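Local coordinates for DUF3209 family protein (Thermus thermophilus, PDB 2EHW), which is of unknown function but folds as a compact bundle of helices from which one long helix, part of it predicted to form a coiled coil, extends, at residues L6-I11 with R43-K48; A52-L57 with G89-L94. All blocks are in the same frame, centred on the assembly; numbering follows the deposited sequence.

Interaction 1 (L6-I11 with R43-K48); sequences LSALRI and RLAEAK
The carbonyl oxygen of Ala-8 is the polar atom at the centre of this contact, met by the CA-H of Ala-45, with Ala-8 O lying 3.5 Å from Ala-45 CA. The angle of 151° at the hydrogen makes this a reasonably straight CA-H...O contact. The two backbones come together until Ala-8 CA and Ala-45 CA are 4.5 Å apart, and the small side chains are consistent with so close an approach. The methyl groups meet beside the contact, Ala-8 CB standing 4.3 Å from Ala-45 CB.

Larger side chains close in around the alanine pair. From segment 43-48, Leu-44 has CG anti to its backbone N (chi1 180°), which puts CG 3.9 Å from Ala-8 CB. Its CD2 rests 3.8 Å from Ala-8 CB and lies more loosely, 4.2 Å, from Leu-9 N. From segment 6-11, Ile-11 contributes its CG2 branch, which lies 4.0 Å from Ala-45 CB. The same methyl approaches the backbone of the partner helix, Ile-11 CG2 being 3.6 Å from Ala-45 O. All five touching residues are buried; their side chains are apolar, and the polar atoms in the contact are backbone ones.

Helix 4-16 and helix 39-46 thus pack with their backbones in direct contact. Helix 25-31 covers the first of them, where Ala-8 meets Leu-31 and Ile-11 meets Arg-28, while Leu-44 also packs on Leu-53 and Ala-56 of helix 50-70.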
loop_
_atom_site.group_PDB
_atom_site.type_symbol
_atom_site.label_atom_id
_atom_site.label_comp_id
_atom_site.label_asym_id
_atom_site.label_seq_id
_atom_site.Cartn_x
_atom_site.Cartn_y
_atom_site.Cartn_z
ATOM N N LEU A 6 -3.485 6.126 5.369
ATOM C CA LEU A 6 -3.167 4.975 6.199
ATOM C C LEU A 6 -4.329 3.983 6.202
ATOM O O LEU A 6 -4.116 2.780 6.118
ATOM C CB LEU A 6 -2.839 5.424 7.628
ATOM C CG LEU A 6 -1.574 6.276 7.791
ATOM C CD1 LEU A 6 -1.288 6.474 9.271
ATOM C CD2 LEU A 6 -0.383 5.591 7.120
ATOM N N SER A 7 -5.557 4.488 6.289
ATOM C CA SER A 7 -6.736 3.624 6.276
ATOM C C SER A 7 -6.814 2.823 4.978
ATOM O O SER A 7 -6.828 1.589 4.996
ATOM C CB SER A 7 -8.019 4.453 6.423
ATOM O OG SER A 7 -8.138 5.001 7.724
ATOM N N ALA A 8 -6.865 3.535 3.855
ATOM C CA ALA A 8 -6.954 2.909 2.540
ATOM C C ALA A 8 -5.901 1.827 2.409
ATOM O O ALA A 8 -6.173 0.731 1.929
ATOM C CB ALA A 8 -6.770 3.963 1.440
ATOM N N LEU A 9 -4.693 2.143 2.848
ATOM C CA LEU A 9 -3.590 1.201 2.780
ATOM C C LEU A 9 -3.844 0.016 3.698
ATOM O O LEU A 9 -3.543 -1.123 3.345
ATOM C CB LEU A 9 -2.285 1.896 3.170
ATOM C CG LEU A 9 -1.012 1.060 3.220
ATOM C CD1 LEU A 9 -0.877 0.224 1.958
ATOM C CD2 LEU A 9 0.184 2.001 3.372
ATOM N N ARG A 10 -4.406 0.273 4.876
ATOM C CA ARG A 10 -4.669 -0.829 5.782
ATOM C C ARG A 10 -5.728 -1.751 5.175
ATOM O O ARG A 10 -5.690 -2.971 5.342
ATOM C CB ARG A 10 -5.137 -0.331 7.151
ATOM C CG ARG A 10 -5.028 -1.434 8.188
ATOM C CD ARG A 10 -5.410 -1.042 9.593
ATOM N NE ARG A 10 -5.550 -2.256 10.404
ATOM C CZ ARG A 10 -5.873 -2.275 11.690
ATOM N NH1 ARG A 10 -5.978 -3.427 12.333
ATOM N NH2 ARG A 10 -6.091 -1.141 12.335
ATOM N N ILE A 11 -6.674 -1.162 4.456
ATOM C CA ILE A 11 -7.723 -1.950 3.828
ATOM C C ILE A 11 -7.147 -2.917 2.798
ATOM O O ILE A 11 -7.445 -4.108 2.828
ATOM C CB ILE A 11 -8.768 -1.033 3.158
ATOM C CG1 ILE A 11 -9.565 -0.314 4.247
ATOM C CG2 ILE A 11 -9.695 -1.841 2.264
ATOM C CD1 ILE A 11 -10.572 0.688 3.724
ATOM N N ARG A 43 -8.664 3.613 -5.538
ATOM C CA ARG A 43 -7.785 2.683 -6.242
ATOM C C ARG A 43 -6.839 1.994 -5.261
ATOM O O ARG A 43 -6.505 0.824 -5.437
ATOM C CB ARG A 43 -6.956 3.411 -7.300
ATOM C CG ARG A 43 -7.701 3.746 -8.583
ATOM C CD ARG A 43 -6.722 4.223 -9.655
ATOM N NE ARG A 43 -6.247 5.587 -9.420
ATOM C CZ ARG A 43 -6.993 6.674 -9.598
ATOM N NH1 ARG A 43 -6.487 7.880 -9.365
ATOM N NH2 ARG A 43 -8.251 6.553 -10.013
ATOM N N LEU A 44 -6.401 2.733 -4.243
ATOM C CA LEU A 44 -5.492 2.198 -3.230
ATOM C C LEU A 44 -6.168 1.107 -2.386
ATOM O O LEU A 44 -5.642 0.002 -2.251
ATOM C CB LEU A 44 -4.997 3.337 -2.318
ATOM C CG LEU A 44 -4.025 3.010 -1.172
ATOM C CD1 LEU A 44 -2.850 2.204 -1.696
ATOM C CD2 LEU A 44 -3.545 4.303 -0.522
ATOM N N ALA A 45 -7.339 1.417 -1.834
ATOM C CA ALA A 45 -8.061 0.457 -1.006
ATOM C C ALA A 45 -8.425 -0.837 -1.732
ATOM O O ALA A 45 -8.507 -1.892 -1.108
ATOM C CB ALA A 45 -9.327 1.102 -0.429
ATOM N N GLU A 46 -8.623 -0.771 -3.042
ATOM C CA GLU A 46 -9.016 -1.959 -3.793
ATOM C C GLU A 46 -7.924 -2.610 -4.635
ATOM O O GLU A 46 -8.175 -3.582 -5.342
ATOM C CB GLU A 46 -10.238 -1.622 -4.654
ATOM C CG GLU A 46 -11.439 -1.185 -3.807
ATOM C CD GLU A 46 -12.535 -0.512 -4.608
ATOM O OE1 GLU A 46 -12.235 0.030 -5.692
ATOM O OE2 GLU A 46 -13.697 -0.504 -4.146
ATOM N N ALA A 47 -6.706 -2.092 -4.551
ATOM C CA ALA A 47 -5.616 -2.675 -5.315
ATOM C C ALA A 47 -5.536 -4.158 -4.930
ATOM O O ALA A 47 -5.708 -4.510 -3.757
ATOM C CB ALA A 47 -4.308 -1.963 -4.994
ATOM N N LYS A 48 -5.289 -5.013 -5.918
ATOM C CA LYS A 48 -5.207 -6.454 -5.692
ATOM C C LYS A 48 -3.787 -6.995 -5.864
ATOM O O LYS A 48 -3.495 -8.113 -5.445
ATOM C CB LYS A 48 -6.137 -7.196 -6.662
ATOM C CG LYS A 48 -7.581 -6.710 -6.691
ATOM C CD LYS A 48 -8.380 -7.107 -5.453
ATOM C CE LYS A 48 -7.921 -6.384 -4.193
ATOM N NZ LYS A 48 -8.924 -6.490 -3.084
#

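Interaction 2 (A52-L57 with G89-L94); sequences ALEEAL and GRLKAL
An antiparallel helix-helix packing contact joins helix 50-70 to the long helix 75-115 near the centre of the chain, apolar on one side and polar at its margin. The axes of the two short segments approach to 10.6 Å, with 163° between their directions. Leu-91 carries most of the contact. Its CG is anti to the backbone N (chi1 172°), which puts CG 4.0 Å from Glu-54 CG, and CD2 meets three residues of segment 52-57. Leu-91 CD2 is 3.9 Å from Leu-57 CD2, the two side chains sliding past each other in opposite directions, and 4.2 Å from Leu-53 CG. The third partner is the aliphatic part of Glu-54, whose CG comes within 3.8 Å of Leu-91 CD2.

Glu-54 runs on past the leucine, extended beyond CG, to bring its carboxylate over the backbone of the long helix. OE2 lies 3.2 Å from Lys-92 CA and also touches Lys-92 CG, the two side chains crossing at about a right angle. The ammonium group is not its mate, since Lys-92 NZ stays 6.7 Å from Glu-54 OE2. The carboxylate instead forms a salt bridge through OE1 with Arg-95 NH1, one residue beyond the segment. An alanine in place of Glu-54 would probably leave Arg-95 without this charged partner and uncover one flank of Leu-91, where CG of the glutamate now packs.

Leu-53 and Leu-57 extend the apolar side, Leu-53 reaching Ala-12 and Ile-13 of helix 4-16 and Leu-57 reaching Val-84 and Glu-88, earlier on the long helix 75-115. The arrangement is antiparallel packing within an all-helical bundle, and segment 89-94 lies in a stretch predicted to form a coiled coil.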
loop_
_atom_site.group_PDB
_atom_site.type_symbol
_atom_site.label_atom_id
_atom_site.label_comp_id
_atom_site.label_asym_id
_atom_site.label_seq_id
_atom_site.Cartn_x
_atom_site.Cartn_y
_atom_site.Cartn_z
ATOM N N ALA A 52 0.187 -2.487 -8.248
ATOM C CA ALA A 52 -0.949 -1.570 -8.256
ATOM C C ALA A 52 -1.071 -0.892 -6.902
ATOM O O ALA A 52 -1.516 0.249 -6.798
ATOM C CB ALA A 52 -2.245 -2.323 -8.579
ATOM N N LEU A 53 -0.682 -1.602 -5.851
ATOM C CA LEU A 53 -0.768 -1.022 -4.520
ATOM C C LEU A 53 0.228 0.135 -4.407
ATOM O O LEU A 53 -0.132 1.232 -4.005
ATOM C CB LEU A 53 -0.490 -2.093 -3.468
ATOM C CG LEU A 53 -1.060 -1.829 -2.076
ATOM C CD1 LEU A 53 -2.474 -1.268 -2.181
ATOM C CD2 LEU A 53 -1.050 -3.125 -1.289
ATOM N N GLU A 54 1.477 -0.115 -4.783
ATOM C CA GLU A 54 2.501 0.917 -4.735
ATOM C C GLU A 54 2.125 2.094 -5.635
ATOM O O GLU A 54 2.278 3.245 -5.245
ATOM C CB GLU A 54 3.860 0.357 -5.174
ATOM C CG GLU A 54 4.217 -0.957 -4.522
ATOM C CD GLU A 54 5.704 -1.250 -4.552
ATOM O OE1 GLU A 54 6.319 -1.218 -5.641
ATOM O OE2 GLU A 54 6.264 -1.522 -3.469
ATOM N N GLU A 55 1.628 1.809 -6.834
ATOM C CA GLU A 55 1.253 2.882 -7.742
ATOM C C GLU A 55 0.193 3.784 -7.114
ATOM O O GLU A 55 0.360 5.000 -7.076
ATOM C CB GLU A 55 0.747 2.323 -9.082
ATOM C CG GLU A 55 0.680 3.371 -10.206
ATOM C CD GLU A 55 0.242 2.787 -11.546
ATOM O OE1 GLU A 55 -0.918 2.333 -11.661
ATOM O OE2 GLU A 55 1.060 2.773 -12.492
ATOM N N ALA A 56 -0.888 3.199 -6.611
ATOM C CA ALA A 56 -1.931 4.006 -5.986
ATOM C C ALA A 56 -1.384 4.797 -4.797
ATOM O O ALA A 56 -1.813 5.927 -4.538
ATOM C CB ALA A 56 -3.087 3.127 -5.535
ATOM N N LEU A 57 -0.434 4.206 -4.075
ATOM C CA LEU A 57 0.142 4.884 -2.915
ATOM C C LEU A 57 0.943 6.109 -3.351
ATOM O O LEU A 57 0.882 7.154 -2.704
ATOM C CB LEU A 57 1.031 3.927 -2.117
ATOM C CG LEU A 57 1.614 4.476 -0.802
ATOM C CD1 LEU A 57 0.517 5.140 0.030
ATOM C CD2 LEU A 57 2.254 3.340 -0.018
ATOM N N GLY A 89 8.068 2.508 2.280
ATOM C CA GLY A 89 9.315 1.775 2.350
ATOM C C GLY A 89 9.069 0.333 2.746
ATOM O O GLY A 89 9.678 -0.579 2.188
ATOM N N ARG A 90 8.170 0.110 3.700
ATOM C CA ARG A 90 7.901 -1.252 4.124
ATOM C C ARG A 90 7.151 -2.026 3.060
ATOM O O ARG A 90 7.342 -3.232 2.912
ATOM C CB ARG A 90 7.136 -1.253 5.439
ATOM C CG ARG A 90 7.990 -0.757 6.593
ATOM C CD ARG A 90 7.338 -1.027 7.915
ATOM N NE ARG A 90 7.261 -2.459 8.167
ATOM C CZ ARG A 90 6.879 -2.993 9.321
ATOM N NH1 ARG A 90 6.534 -2.211 10.342
ATOM N NH2 ARG A 90 6.840 -4.311 9.456
ATOM N N LEU A 91 6.304 -1.332 2.308
ATOM C CA LEU A 91 5.549 -1.980 1.244
ATOM C C LEU A 91 6.521 -2.441 0.156
ATOM O O LEU A 91 6.394 -3.551 -0.369
ATOM C CB LEU A 91 4.512 -1.019 0.656
ATOM C CG LEU A 91 3.767 -1.478 -0.604
ATOM C CD1 LEU A 91 3.068 -2.811 -0.355
ATOM C CD2 LEU A 91 2.757 -0.406 -1.017
ATOM N N LYS A 92 7.493 -1.597 -0.175
ATOM C CA LYS A 92 8.473 -1.956 -1.192
ATOM C C LYS A 92 9.280 -3.161 -0.713
ATOM O O LYS A 92 9.641 -4.033 -1.501
ATOM C CB LYS A 92 9.417 -0.786 -1.488
ATOM C CG LYS A 92 8.779 0.392 -2.229
ATOM C CD LYS A 92 9.834 1.446 -2.592
ATOM C CE LYS A 92 10.934 0.835 -3.471
ATOM N NZ LYS A 92 12.192 1.648 -3.511
ATOM N N ALA A 93 9.551 -3.198 0.586
ATOM C CA ALA A 93 10.291 -4.294 1.193
ATOM C C ALA A 93 9.487 -5.591 1.043
ATOM O O ALA A 93 10.040 -6.643 0.721
ATOM C CB ALA A 93 10.544 -4.004 2.669
ATOM N N LEU A 94 8.182 -5.510 1.276
ATOM C CA LEU A 94 7.337 -6.689 1.156
ATOM C C LEU A 94 7.372 -7.199 -0.292
ATOM O O LEU A 94 7.456 -8.408 -0.546
ATOM C CB LEU A 94 5.900 -6.352 1.562
ATOM C CG LEU A 94 4.925 -7.523 1.756
ATOM C CD1 LEU A 94 5.313 -8.347 2.995
ATOM C CD2 LEU A 94 3.504 -6.966 1.930
#

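Both interactions lie close to the centre of the chain, their own centres about 11 Å apart, and they bury equal areas. Interaction 1 is wholly in the core and joins helix 4-16 to helix 39-46 through an alanine pair flanked by larger apolar side chains. Interaction 2 spaces its helices more widely, the interval filled by leucines and the aliphatic part of a glutamate, and reaches the surface, where charged side chains border it. The two share no helix, but helices 39-46 and 50-70 are consecutive, and Leu-53 CD1 is 3.4 Å from Ala-47 CB, so the two contacts adjoin in the interior.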